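Local coordinates for protein glycine betaine/carnitine/choline ABC transporter (Staphylococcus aureus subsp. aureus Mu50, PDB 3O66) that probably binds glycine betaine, carnitine or choline as the extracytoplasmic substrate-binding component of an ABC transporter, at residues K85-A90 / D213-P218; A117-K122 / D191-Y196; T132-A137 / K164-D169; L143-D148 / G171-M176. One frame throughout, in Å; residues are numbered along the deposited sequence. Where two conformers were deposited one is given.

Contact 1 of 4, residues K85-A90 / D213-P218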
loop_
_atom_site.group_PDB
_atom_site.type_symbol
_atom_site.label_atom_id
_atom_site.label_comp_id
_atom_site.label_asym_id
_atom_site.label_seq_id
_atom_site.Cartn_x
_atom_site.Cartn_y
_atom_site.Cartn_z
ATOM N N LYS A 85 -5.512 5.275 -15.176
ATOM C CA LYS A 85 -4.988 3.886 -15.138
ATOM C C LYS A 85 -3.471 3.764 -15.266
ATOM O O LYS A 85 -2.886 2.886 -14.631
ATOM C CB LYS A 85 -5.662 2.964 -16.180
ATOM C CG LYS A 85 -7.192 2.810 -16.044
ATOM C CD LYS A 85 -7.573 2.325 -14.630
ATOM C CE LYS A 85 -9.028 1.871 -14.534
ATOM N NZ LYS A 85 -9.312 0.743 -15.463
ATOM N N ASP A 86 -2.848 4.598 -16.111
ATOM C CA ASP A 86 -1.401 4.528 -16.342
ATOM C C ASP A 86 -0.621 4.881 -15.065
ATOM O O ASP A 86 -0.877 5.925 -14.465
ATOM C CB ASP A 86 -0.988 5.505 -17.461
ATOM C CG ASP A 86 0.519 5.500 -17.706
ATOM O OD1 ASP A 86 1.036 4.459 -18.168
ATOM O OD2 ASP A 86 1.193 6.523 -17.440
ATOM N N PRO A 87 0.368 4.054 -14.678
ATOM C CA PRO A 87 1.085 4.352 -13.422
ATOM C C PRO A 87 1.787 5.730 -13.384
ATOM O O PRO A 87 1.535 6.533 -12.450
ATOM C CB PRO A 87 2.068 3.181 -13.296
ATOM C CG PRO A 87 1.381 2.048 -14.004
ATOM C CD PRO A 87 0.655 2.681 -15.160
ATOM N N LYS A 88 2.626 6.011 -14.384
ATOM C CA LYS A 88 3.327 7.287 -14.442
ATOM C C LYS A 88 2.409 8.515 -14.454
ATOM O O LYS A 88 2.651 9.460 -13.714
ATOM C CB LYS A 88 4.317 7.348 -15.597
ATOM C CG LYS A 88 5.571 6.466 -15.422
ATOM C CD LYS A 88 6.647 6.772 -16.507
ATOM C CE LYS A 88 6.147 6.532 -17.944
ATOM N NZ LYS A 88 5.655 5.132 -18.213
ATOM N N LYS A 89 1.373 8.509 -15.285
ATOM C CA LYS A 89 0.477 9.682 -15.398
ATOM C C LYS A 89 -0.410 9.847 -14.148
ATOM O O LYS A 89 -0.757 10.973 -13.780
ATOM C CB LYS A 89 -0.389 9.582 -16.650
ATOM C CG LYS A 89 0.366 9.821 -17.961
ATOM C CD LYS A 89 -0.640 9.838 -19.116
ATOM C CE LYS A 89 -0.157 9.063 -20.317
ATOM N NZ LYS A 89 0.148 9.938 -21.485
ATOM N N ALA A 90 -0.770 8.729 -13.508
ATOM C CA ALA A 90 -1.508 8.789 -12.247
ATOM C C ALA A 90 -0.658 9.442 -11.167
ATOM O O ALA A 90 -1.173 10.225 -10.359
ATOM C CB ALA A 90 -1.953 7.371 -11.776
ATOM N N ASP A 213 -2.827 -7.271 -16.072
ATOM C CA ASP A 213 -2.306 -6.928 -17.399
ATOM C C ASP A 213 -3.199 -5.961 -18.180
ATOM O O ASP A 213 -2.714 -5.273 -19.081
ATOM C CB ASP A 213 -2.078 -8.195 -18.230
ATOM C CG ASP A 213 -3.338 -9.058 -18.328
ATOM O OD1 ASP A 213 -3.633 -9.793 -17.357
ATOM O OD2 ASP A 213 -4.044 -8.981 -19.372
ATOM N N LYS A 214 -4.489 -5.906 -17.840
ATOM C CA LYS A 214 -5.416 -4.968 -18.483
ATOM C C LYS A 214 -5.638 -3.666 -17.689
ATOM O O LYS A 214 -6.412 -2.806 -18.111
ATOM C CB LYS A 214 -6.761 -5.651 -18.789
ATOM C CG LYS A 214 -6.660 -6.702 -19.893
ATOM C CD LYS A 214 -8.025 -7.205 -20.304
ATOM C CE LYS A 214 -7.924 -8.073 -21.546
ATOM N NZ LYS A 214 -8.933 -7.599 -22.554
ATOM N N GLN A 215 -4.939 -3.517 -16.553
ATOM C CA GLN A 215 -5.091 -2.345 -15.672
ATOM C C GLN A 215 -6.557 -2.056 -15.337
ATOM O O GLN A 215 -7.026 -0.901 -15.457
ATOM C CB GLN A 215 -4.419 -1.082 -16.253
ATOM C CG GLN A 215 -2.945 -1.252 -16.558
ATOM C CD GLN A 215 -2.311 -0.033 -17.238
ATOM O OE1 GLN A 215 -2.969 0.729 -17.977
ATOM N NE2 GLN A 215 -1.018 0.146 -16.998
ATOM N N PHE A 216 -7.281 -3.102 -14.960
ATOM C CA PHE A 216 -8.640 -2.960 -14.486
ATOM C C PHE A 216 -8.641 -2.112 -13.222
ATOM O O PHE A 216 -9.546 -1.313 -13.034
ATOM C CB PHE A 216 -9.262 -4.328 -14.200
ATOM C CG PHE A 216 -10.620 -4.248 -13.566
ATOM C CD1 PHE A 216 -11.729 -3.854 -14.309
ATOM C CD2 PHE A 216 -10.782 -4.540 -12.222
ATOM C CE1 PHE A 216 -13.000 -3.751 -13.715
ATOM C CE2 PHE A 216 -12.036 -4.453 -11.621
ATOM C CZ PHE A 216 -13.156 -4.054 -12.372
ATOM N N PHE A 217 -7.630 -2.300 -12.363
ATOM C CA PHE A 217 -7.484 -1.462 -11.184
ATOM C C PHE A 217 -6.553 -0.291 -11.422
ATOM O O PHE A 217 -5.550 -0.414 -12.154
ATOM C CB PHE A 217 -6.951 -2.251 -9.992
ATOM C CG PHE A 217 -7.809 -3.432 -9.592
ATOM C CD1 PHE A 217 -9.060 -3.237 -8.998
ATOM C CD2 PHE A 217 -7.331 -4.739 -9.747
ATOM C CE1 PHE A 217 -9.846 -4.346 -8.594
ATOM C CE2 PHE A 217 -8.117 -5.848 -9.369
ATOM C CZ PHE A 217 -9.367 -5.639 -8.785
ATOM N N PRO A 218 -6.855 0.854 -10.790
ATOM C CA PRO A 218 -5.937 1.964 -10.969
ATOM C C PRO A 218 -4.742 1.738 -10.036
ATOM O O PRO A 218 -4.803 0.847 -9.187
ATOM C CB PRO A 218 -6.775 3.185 -10.559
ATOM C CG PRO A 218 -7.776 2.620 -9.566
ATOM C CD PRO A 218 -8.076 1.236 -10.047
HETATM O O HOH W 1 -3.322 0.460 -13.113
HETATM O O HOH W 2 -0.006 2.150 -18.795
#
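Lys85 opens the segment and does most of the reaching. Its CG stands beside the backbone N (chi1 -60°), and further bends at chi2 and chi4 fold the chain over the backbone of 215-218, so that CD passes 4.0 Å from Pro218 CA. The ammonium then grips two successive carbonyls: NZ lies 2.8 Å from Gln215 O, in the plane of that carbonyl, and 3.2 Å from Phe216 O, where it sits well above the carbonyl plane. The backbone joins in through a water that donates to both Lys85 O and Phe217 O. In this periplasmic-binding-protein-type fold 85-90 starts helix 87-102 of one lobe, while 213-218 is on the connection that leaves the other lobe's sheet after strand 208-209 and heads for strand 222-227, so this surface contact lies by the crossover between them. Asp86 is the N-cap of helix 87-102; its OD2 accepts from Lys89 N at 2.9 Å, met from above the carboxylate plane. OD1 accepts a hydrogen bond from a second water, which in turn accepts from Gln215 NE2. Pro87, in the first turn, crosses the extended Gln215 side chain at about a right angle, its CD 3.6 Å from Gln215 NE2.

Contact 2 of 4, residues A117-K122 / D191-Y196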
loop_
_atom_site.group_PDB
_atom_site.type_symbol
_atom_site.label_atom_id
_atom_site.label_comp_id
_atom_site.label_asym_id
_atom_site.label_seq_id
_atom_site.Cartn_x
_atom_site.Cartn_y
_atom_site.Cartn_z
ATOM N N ALA A 117 -5.622 -7.348 -5.796
ATOM C CA ALA A 117 -4.908 -8.148 -6.757
ATOM C C ALA A 117 -5.381 -9.573 -6.631
ATOM O O ALA A 117 -5.631 -10.055 -5.525
ATOM C CB ALA A 117 -3.375 -8.080 -6.484
ATOM N N PHE A 118 -5.454 -10.258 -7.764
ATOM C CA PHE A 118 -5.778 -11.669 -7.803
ATOM C C PHE A 118 -4.549 -12.453 -7.458
ATOM O O PHE A 118 -3.446 -12.115 -7.890
ATOM C CB PHE A 118 -6.297 -12.092 -9.184
ATOM C CG PHE A 118 -7.631 -11.489 -9.515
ATOM C CD1 PHE A 118 -8.799 -12.088 -9.062
ATOM C CD2 PHE A 118 -7.708 -10.266 -10.175
ATOM C CE1 PHE A 118 -10.045 -11.511 -9.334
ATOM C CE2 PHE A 118 -8.955 -9.664 -10.439
ATOM C CZ PHE A 118 -10.115 -10.290 -10.007
HETATM N N MSE A 119 -4.741 -13.513 -6.685
HETATM C CA MSE A 119 -3.609 -14.293 -6.188
HETATM C C MSE A 119 -3.986 -15.745 -6.010
HETATM O O MSE A 119 -5.179 -16.084 -5.820
HETATM C CB MSE A 119 -3.009 -13.704 -4.911
HETATM C CG MSE A 119 -4.034 -13.580 -3.770
HETATM SE SE MSE A 119 -3.309 -12.618 -2.236
HETATM C CE MSE A 119 -3.217 -10.851 -3.075
ATOM N N VAL A 120 -2.964 -16.590 -6.125
ATOM C CA VAL A 120 -3.123 -18.048 -6.094
ATOM C C VAL A 120 -2.005 -18.659 -5.277
ATOM O O VAL A 120 -1.023 -17.961 -4.950
ATOM C CB VAL A 120 -3.138 -18.657 -7.519
ATOM C CG1 VAL A 120 -4.293 -18.086 -8.318
ATOM C CG2 VAL A 120 -1.739 -18.499 -8.269
ATOM N N THR A 121 -2.100 -19.945 -4.964
ATOM C CA THR A 121 -0.967 -20.627 -4.330
ATOM C C THR A 121 0.131 -20.908 -5.378
ATOM O O THR A 121 -0.142 -20.923 -6.588
ATOM C CB THR A 121 -1.339 -21.986 -3.755
ATOM O OG1 THR A 121 -1.789 -22.837 -4.835
ATOM C CG2 THR A 121 -2.425 -21.880 -2.606
ATOM N N LYS A 122 1.335 -21.218 -4.910
ATOM C CA LYS A 122 2.411 -21.651 -5.808
ATOM C C LYS A 122 2.066 -22.932 -6.568
ATOM O O LYS A 122 2.404 -23.056 -7.741
ATOM C CB LYS A 122 3.744 -21.780 -5.067
ATOM C CG LYS A 122 3.799 -22.891 -4.028
ATOM C CD LYS A 122 5.231 -23.130 -3.555
ATOM C CE LYS A 122 5.241 -23.818 -2.196
ATOM N NZ LYS A 122 4.259 -23.155 -1.293
ATOM N N ASP A 191 -9.420 -21.372 -5.041
ATOM C CA ASP A 191 -8.345 -21.521 -6.012
ATOM C C ASP A 191 -7.708 -20.173 -6.324
ATOM O O ASP A 191 -6.517 -20.103 -6.657
ATOM C CB ASP A 191 -8.886 -22.157 -7.283
ATOM C CG ASP A 191 -9.510 -23.532 -7.025
ATOM O OD1 ASP A 191 -8.819 -24.421 -6.454
ATOM O OD2 ASP A 191 -10.699 -23.710 -7.358
ATOM N N VAL A 192 -8.518 -19.122 -6.232
ATOM C CA VAL A 192 -8.107 -17.742 -6.533
ATOM C C VAL A 192 -8.764 -16.801 -5.502
ATOM O O VAL A 192 -9.953 -16.991 -5.124
ATOM C CB VAL A 192 -8.558 -17.332 -7.973
ATOM C CG1 VAL A 192 -8.063 -15.919 -8.324
ATOM C CG2 VAL A 192 -8.065 -18.314 -9.010
ATOM N N ALA A 193 -8.012 -15.786 -5.052
ATOM C CA ALA A 193 -8.511 -14.800 -4.111
ATOM C C ALA A 193 -8.222 -13.421 -4.686
ATOM O O ALA A 193 -7.180 -13.219 -5.353
ATOM C CB ALA A 193 -7.819 -14.955 -2.741
ATOM N N LEU A 194 -9.147 -12.496 -4.480
ATOM C CA LEU A 194 -8.848 -11.085 -4.702
ATOM C C LEU A 194 -8.456 -10.502 -3.340
ATOM O O LEU A 194 -9.316 -10.245 -2.481
ATOM C CB LEU A 194 -10.071 -10.372 -5.266
ATOM C CG LEU A 194 -9.818 -8.896 -5.638
ATOM C CD1 LEU A 194 -8.766 -8.738 -6.791
ATOM C CD2 LEU A 194 -11.139 -8.319 -6.016
ATOM N N GLY A 195 -7.167 -10.309 -3.127
ATOM C CA GLY A 195 -6.617 -9.944 -1.783
ATOM C C GLY A 195 -5.932 -8.605 -1.900
ATOM O O GLY A 195 -5.986 -7.993 -2.952
ATOM N N TYR A 196 -5.318 -8.115 -0.829
ATOM C CA TYR A 196 -4.475 -6.932 -0.932
ATOM C C TYR A 196 -3.042 -7.361 -1.237
ATOM O O TYR A 196 -2.536 -8.331 -0.644
ATOM C CB TYR A 196 -4.488 -6.176 0.390
ATOM C CG TYR A 196 -5.681 -5.286 0.578
ATOM C CD1 TYR A 196 -5.837 -4.123 -0.202
ATOM C CD2 TYR A 196 -6.649 -5.575 1.536
ATOM C CE1 TYR A 196 -6.936 -3.276 -0.025
ATOM C CE2 TYR A 196 -7.741 -4.732 1.728
ATOM C CZ TYR A 196 -7.885 -3.602 0.943
ATOM O OH TYR A 196 -8.969 -2.782 1.141
HETATM O O HOH W 3 -4.616 -21.470 -5.464
#
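Leu194 points a methyl straight down on the Phe118 ring. With CG anti to the backbone N (chi1 -175°), its CD1 stands 3.7 Å from the ring centroid and only 7° off the normal, a CH-pi contact centred on the face. Phe118 has CG beside its own backbone N, and this turns the ring's edge to Val192, whose CG1 lies near the ring plane, 4.0 Å from Phe118 CD1. Val120 and Val192 run side by side, Val120 CG1 being 3.8 Å from Val192 CG2. Holding these groups in step is an antiparallel pair of strands, 116-120 and 192-196, inside the mixed five-stranded sheet of one lobe of the binding-protein fold. Phe118 and Leu194 form a non-hydrogen-bonded pair; the hydrogen-bonded pairs flanking it are Ala117 with Gly195 and Met119 with Ala193, each closed by two bonds, such as Met119 N to Ala193 O at 2.8 Å. On the sheet face of Ala117, Met119 and Ala193, the selenomethionine Met119 starts in the crowded position between N and the carbonyl carbon, then bends at chi3 to lay CE 3.7 Å from Gly195 C. Tyr182 and Leu185 of helix 181-186 cover it there. Where the strands part, a water accepts from Thr121 N and donates to Asp191 O, while the Asp191 carboxylate forms a salt bridge with Arg144.

Contact 3 of 4, residues T132-A137 / K164-D169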
loop_
_atom_site.group_PDB
_atom_site.type_symbol
_atom_site.label_atom_id
_atom_site.label_comp_id
_atom_site.label_asym_id
_atom_site.label_seq_id
_atom_site.Cartn_x
_atom_site.Cartn_y
_atom_site.Cartn_z
ATOM N N THR A 132 -0.326 -13.676 -15.165
ATOM C CA THR A 132 -1.219 -12.527 -15.319
ATOM C C THR A 132 -2.648 -12.937 -15.031
ATOM O O THR A 132 -2.986 -14.130 -14.984
ATOM C CB THR A 132 -1.171 -11.932 -16.760
ATOM O OG1 THR A 132 -1.832 -12.824 -17.675
ATOM C CG2 THR A 132 0.289 -11.636 -17.212
ATOM N N VAL A 133 -3.501 -11.947 -14.826
ATOM C CA VAL A 133 -4.916 -12.211 -14.591
ATOM C C VAL A 133 -5.526 -12.856 -15.841
ATOM O O VAL A 133 -6.320 -13.807 -15.740
ATOM C CB VAL A 133 -5.655 -10.924 -14.198
ATOM C CG1 VAL A 133 -7.144 -11.168 -14.142
ATOM C CG2 VAL A 133 -5.128 -10.408 -12.834
ATOM N N SER A 134 -5.125 -12.374 -17.019
ATOM C CA SER A 134 -5.580 -13.028 -18.265
ATOM C C SER A 134 -5.226 -14.543 -18.338
ATOM O O SER A 134 -5.960 -15.310 -18.928
ATOM C CB SER A 134 -5.082 -12.269 -19.504
ATOM O OG SER A 134 -5.705 -10.983 -19.598
ATOM N N ASP A 135 -4.117 -14.975 -17.734
ATOM C CA ASP A 135 -3.760 -16.409 -17.732
ATOM C C ASP A 135 -4.854 -17.293 -17.111
ATOM O O ASP A 135 -4.935 -18.499 -17.381
ATOM C CB ASP A 135 -2.423 -16.634 -17.037
ATOM C CG ASP A 135 -1.255 -16.077 -17.817
ATOM O OD1 ASP A 135 -1.338 -15.969 -19.059
ATOM O OD2 ASP A 135 -0.230 -15.748 -17.187
ATOM N N LEU A 136 -5.725 -16.699 -16.304
ATOM C CA LEU A 136 -6.852 -17.435 -15.732
ATOM C C LEU A 136 -7.948 -17.798 -16.745
ATOM O O LEU A 136 -8.741 -18.714 -16.481
ATOM C CB LEU A 136 -7.493 -16.635 -14.599
ATOM C CG LEU A 136 -6.638 -16.370 -13.364
ATOM C CD1 LEU A 136 -7.302 -15.317 -12.480
ATOM C CD2 LEU A 136 -6.398 -17.656 -12.582
ATOM N N ALA A 137 -8.004 -17.086 -17.878
ATOM C CA ALA A 137 -9.140 -17.181 -18.812
ATOM C C ALA A 137 -9.577 -18.612 -19.141
ATOM O O ALA A 137 -10.770 -18.916 -19.064
ATOM C CB ALA A 137 -8.881 -16.412 -20.091
ATOM N N LYS A 164 -16.662 -8.081 -17.590
ATOM C CA LYS A 164 -16.757 -7.391 -18.875
ATOM C C LYS A 164 -15.354 -7.090 -19.444
ATOM O O LYS A 164 -15.054 -7.447 -20.586
ATOM C CB LYS A 164 -17.600 -6.113 -18.721
ATOM C CG LYS A 164 -17.950 -5.403 -20.034
ATOM C CD LYS A 164 -19.152 -4.444 -19.898
ATOM C CE LYS A 164 -18.832 -3.199 -19.066
ATOM N NZ LYS A 164 -19.711 -2.031 -19.446
ATOM N N GLU A 165 -14.511 -6.454 -18.631
ATOM C CA GLU A 165 -13.121 -6.135 -18.982
ATOM C C GLU A 165 -12.276 -7.354 -19.356
ATOM O O GLU A 165 -11.684 -7.401 -20.446
ATOM C CB GLU A 165 -12.437 -5.381 -17.829
ATOM C CG GLU A 165 -11.008 -4.920 -18.135
ATOM C CD GLU A 165 -10.967 -3.709 -19.055
ATOM O OE1 GLU A 165 -11.368 -2.609 -18.606
ATOM O OE2 GLU A 165 -10.534 -3.851 -20.227
ATOM N N TYR A 166 -12.215 -8.336 -18.457
ATOM C CA TYR A 166 -11.331 -9.469 -18.663
ATOM C C TYR A 166 -11.906 -10.572 -19.567
ATOM O O TYR A 166 -11.150 -11.308 -20.189
ATOM C CB TYR A 166 -10.809 -9.995 -17.331
ATOM C CG TYR A 166 -9.516 -9.310 -16.907
ATOM C CD1 TYR A 166 -8.289 -9.733 -17.432
ATOM C CD2 TYR A 166 -9.525 -8.229 -16.025
ATOM C CE1 TYR A 166 -7.095 -9.119 -17.079
ATOM C CE2 TYR A 166 -8.301 -7.585 -15.639
ATOM C CZ TYR A 166 -7.106 -8.045 -16.187
ATOM O OH TYR A 166 -5.896 -7.481 -15.860
ATOM N N GLY A 167 -13.228 -10.666 -19.663
ATOM C CA GLY A 167 -13.854 -11.575 -20.633
ATOM C C GLY A 167 -13.986 -13.016 -20.173
ATOM O O GLY A 167 -14.100 -13.928 -20.996
ATOM N N PHE A 168 -13.982 -13.230 -18.859
ATOM C CA PHE A 168 -14.224 -14.562 -18.301
ATOM C C PHE A 168 -14.865 -14.499 -16.905
ATOM O O PHE A 168 -14.931 -13.429 -16.288
ATOM C CB PHE A 168 -12.942 -15.412 -18.305
ATOM C CG PHE A 168 -11.814 -14.847 -17.475
ATOM C CD1 PHE A 168 -11.761 -15.076 -16.096
ATOM C CD2 PHE A 168 -10.790 -14.119 -18.073
ATOM C CE1 PHE A 168 -10.718 -14.564 -15.327
ATOM C CE2 PHE A 168 -9.720 -13.607 -17.303
ATOM C CZ PHE A 168 -9.697 -13.813 -15.934
ATOM N N ASP A 169 -15.373 -15.635 -16.434
ATOM C CA ASP A 169 -15.927 -15.675 -15.092
ATOM C C ASP A 169 -15.591 -16.965 -14.361
ATOM O O ASP A 169 -14.992 -17.882 -14.929
ATOM C CB ASP A 169 -17.426 -15.286 -15.061
ATOM C CG ASP A 169 -18.369 -16.426 -15.400
ATOM O OD1 ASP A 169 -17.960 -17.418 -16.038
ATOM O OD2 ASP A 169 -19.568 -16.308 -15.021
#
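Two CH-pi contacts carry most of this packing. Val133 holds CG1 anti to its backbone N (chi1 172°) and sets that methyl over the centre of the Tyr166 ring, 3.7 Å from the centroid; the two side chains cross at about a right angle. Ala137 offers its CA instead, lying 3.9 Å from the Phe168 centroid and displaced toward the ring's rim. Phe168 reaches this place from the crowded first-torsion position, with CG between the backbone N and the carbonyl carbon (chi1 61°).

Apolar touches fill in around the second ring: Leu136 CB approaches Phe168 CZ at 3.8 Å, and Ala137 CB comes within 3.6 Å of Phe168 CD2.

The polar ends meet their partners in a third piece of chain. Ser134 OG comes to the edge of the Tyr166 ring, 3.4 Å from CE1, yet its hydrogen bond goes to Asp213, while Tyr166 OH bonds to Asp212 and to Lys214 N.

Within 132-137, Thr132 N donates to Asp135 OD2 at 2.9 Å, and Asp135 N to Thr132 OG1 at 3.1 Å, the latter bond an ST motif leading into the 3-10 segment 134-136. Just past helix 159-166, Gly167 leaves helical angles with positive phi (84°), turning the chain so that Phe168 follows Tyr166 onto the same loop. In the binding-protein fold this is packing inside one lobe: the helix end and Phe168 set against the loop leading to strand 144-148.

Contact 4 of 4, residues L143-D148 / G171-M176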
loop_
_atom_site.group_PDB
_atom_site.type_symbol
_atom_site.label_atom_id
_atom_site.label_comp_id
_atom_site.label_asym_id
_atom_site.label_seq_id
_atom_site.Cartn_x
_atom_site.Cartn_y
_atom_site.Cartn_z
ATOM N N LEU A 143 -12.759 -22.946 -11.517
ATOM C CA LEU A 143 -12.058 -22.437 -10.317
ATOM C C LEU A 143 -13.000 -21.743 -9.312
ATOM O O LEU A 143 -14.032 -21.218 -9.701
ATOM C CB LEU A 143 -10.927 -21.483 -10.725
ATOM C CG LEU A 143 -9.771 -22.112 -11.533
ATOM C CD1 LEU A 143 -8.711 -21.076 -11.948
ATOM C CD2 LEU A 143 -9.116 -23.272 -10.776
ATOM N N ARG A 144 -12.620 -21.750 -8.035
ATOM C CA ARG A 144 -13.336 -21.061 -6.961
ATOM C C ARG A 144 -12.614 -19.731 -6.642
ATOM O O ARG A 144 -11.420 -19.742 -6.276
ATOM C CB ARG A 144 -13.378 -21.952 -5.694
ATOM C CG ARG A 144 -14.065 -23.315 -5.898
ATOM C CD ARG A 144 -13.676 -24.316 -4.792
ATOM N NE ARG A 144 -12.247 -24.613 -4.861
ATOM C CZ ARG A 144 -11.565 -25.270 -3.919
ATOM N NH1 ARG A 144 -12.180 -25.719 -2.836
ATOM N NH2 ARG A 144 -10.260 -25.479 -4.065
ATOM N N LEU A 145 -13.325 -18.612 -6.832
ATOM C CA LEU A 145 -12.866 -17.259 -6.441
ATOM C C LEU A 145 -13.441 -16.783 -5.085
ATOM O O LEU A 145 -14.644 -16.871 -4.861
ATOM C CB LEU A 145 -13.231 -16.220 -7.507
ATOM C CG LEU A 145 -12.851 -14.747 -7.267
ATOM C CD1 LEU A 145 -11.322 -14.543 -7.179
ATOM C CD2 LEU A 145 -13.440 -13.866 -8.379
ATOM N N GLY A 146 -12.572 -16.276 -4.214
ATOM C CA GLY A 146 -12.987 -15.564 -2.980
ATOM C C GLY A 146 -12.642 -14.090 -3.142
ATOM O O GLY A 146 -11.543 -13.764 -3.616
HETATM N N MSE A 147 -13.570 -13.202 -2.773
HETATM C CA MSE A 147 -13.311 -11.752 -2.809
HETATM C C MSE A 147 -13.988 -11.071 -1.620
HETATM O O MSE A 147 -14.898 -11.648 -1.025
HETATM C CB MSE A 147 -13.847 -11.146 -4.127
HETATM C CG MSE A 147 -15.343 -11.118 -4.205
HETATM SE SE MSE A 147 -15.998 -12.865 -4.734
HETATM C CE MSE A 147 -16.405 -12.350 -6.594
ATOM N N ASP A 148 -13.568 -9.852 -1.286
ATOM C CA ASP A 148 -14.283 -9.048 -0.292
ATOM C C ASP A 148 -15.763 -8.929 -0.673
ATOM O O ASP A 148 -16.081 -8.695 -1.837
ATOM C CB ASP A 148 -13.721 -7.629 -0.198
ATOM C CG ASP A 148 -14.385 -6.829 0.908
ATOM O OD1 ASP A 148 -14.074 -7.056 2.099
ATOM O OD2 ASP A 148 -15.260 -6.012 0.601
ATOM N N GLY A 171 -16.162 -20.374 -11.846
ATOM C CA GLY A 171 -17.108 -21.476 -11.647
ATOM C C GLY A 171 -17.921 -21.278 -10.387
ATOM O O GLY A 171 -19.122 -21.542 -10.374
ATOM N N THR A 172 -17.240 -20.820 -9.338
ATOM C CA THR A 172 -17.838 -20.485 -8.049
ATOM C C THR A 172 -17.270 -19.141 -7.597
ATOM O O THR A 172 -16.081 -18.882 -7.772
ATOM C CB THR A 172 -17.480 -21.554 -6.986
ATOM O OG1 THR A 172 -17.867 -22.843 -7.486
ATOM C CG2 THR A 172 -18.195 -21.276 -5.615
ATOM N N VAL A 173 -18.125 -18.282 -7.032
ATOM C CA VAL A 173 -17.658 -17.066 -6.337
ATOM C C VAL A 173 -18.109 -17.081 -4.872
ATOM O O VAL A 173 -19.200 -17.527 -4.550
ATOM C CB VAL A 173 -18.083 -15.715 -7.031
ATOM C CG1 VAL A 173 -17.453 -15.583 -8.406
ATOM C CG2 VAL A 173 -19.551 -15.599 -7.114
ATOM N N ARG A 174 -17.246 -16.587 -3.998
ATOM C CA ARG A 174 -17.513 -16.588 -2.577
ATOM C C ARG A 174 -17.196 -15.186 -2.015
ATOM O O ARG A 174 -16.041 -14.885 -1.708
ATOM C CB ARG A 174 -16.662 -17.674 -1.892
ATOM C CG ARG A 174 -16.914 -17.759 -0.413
ATOM C CD ARG A 174 -16.110 -18.883 0.244
ATOM N NE ARG A 174 -16.106 -18.684 1.691
ATOM C CZ ARG A 174 -15.203 -19.207 2.512
ATOM N NH1 ARG A 174 -14.232 -20.000 2.038
ATOM N NH2 ARG A 174 -15.271 -18.940 3.808
ATOM N N PRO A 175 -18.215 -14.319 -1.887
ATOM C CA PRO A 175 -17.960 -12.994 -1.250
ATOM C C PRO A 175 -17.815 -13.157 0.257
ATOM O O PRO A 175 -18.651 -13.805 0.873
ATOM C CB PRO A 175 -19.210 -12.167 -1.601
ATOM C CG PRO A 175 -19.954 -12.981 -2.670
ATOM C CD PRO A 175 -19.580 -14.431 -2.422
HETATM N N MSE A 176 -16.752 -12.601 0.839
HETATM C CA MSE A 176 -16.382 -12.898 2.233
HETATM C C MSE A 176 -15.531 -11.776 2.820
HETATM O O MSE A 176 -15.275 -10.799 2.150
HETATM C CB MSE A 176 -15.601 -14.223 2.310
HETATM C CG MSE A 176 -14.361 -14.239 1.354
HETATM SE SE MSE A 176 -13.608 -16.000 1.151
HETATM C CE MSE A 176 -12.701 -16.158 2.849
HETATM O O HOH W 4 -15.810 -23.856 -9.374
#
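Met147, a selenomethionine, leaves its strand in the crowded position between N and the carbonyl carbon (chi1 70°) and bends again at chi2 and chi3. This folds the chain obliquely across Val173, bringing Met147 CE within 3.8 Å of Val173 CB, and leaves SE 3.6 Å from Arg174 O. Met176, likewise selenomethionine, also starts in the crowded position; its bend at chi3 (-75°) places SE over one face of the Arg174 guanidinium, toward the rim. Gly146 beside it, with no side chain, lets this selenium come 4.2 Å from its CA. On the same side of the sheet, Arg144 and Thr172 run alongside each other, Arg144 CG 4.0 Å from Thr172 CB, the rest of the arginine chain leading away.

Between the two sets of side chains the backbones pair in parallel register from Arg144 with Thr172 to Asp148 with Met176. The bonds alternate in direction: Leu145 N gives a nearly straight one to Thr172 O (2.9 Å, 169°), Arg174 N donates to Leu145 O, and Met176 N to Met147 O at 2.8 Å.

Strand 172-176 is the outermost of its sheet within this chain. Strand 144-148 lies between it and strand 192-196, and the chain passes from one member of the pair to the other through helix 159-166, a beta-alpha-beta crossover whose Tyr159 rests on Met147 and Val173.

In the fold
Contacts 2 and 4 are successive parts of one sheet, their centres 10 Å apart: strand 144-148 joins strand 192-196 in part through Gly146, whose N and O lie 2.9 Å from Val192 O and 2.8 Å from Leu194 N. Contact 3 packs against both, Val133 CG2 meeting Phe118 CD2 at 3.7 Å and Leu136 CD2 approaching Leu143 CD1. Contact 1 connects this lobe to the other. Its 213-218 segment reaches contact 3 where Asp213 OD1 lies 3.3 Å from Thr132 CB, and contact 2 where Phe217 CZ lies 3.7 Å from Leu194 CD1. An acetate, probably from the crystallisation liquor, sits about 3 Å from the Tyr196 side chain, possibly marking a pocket.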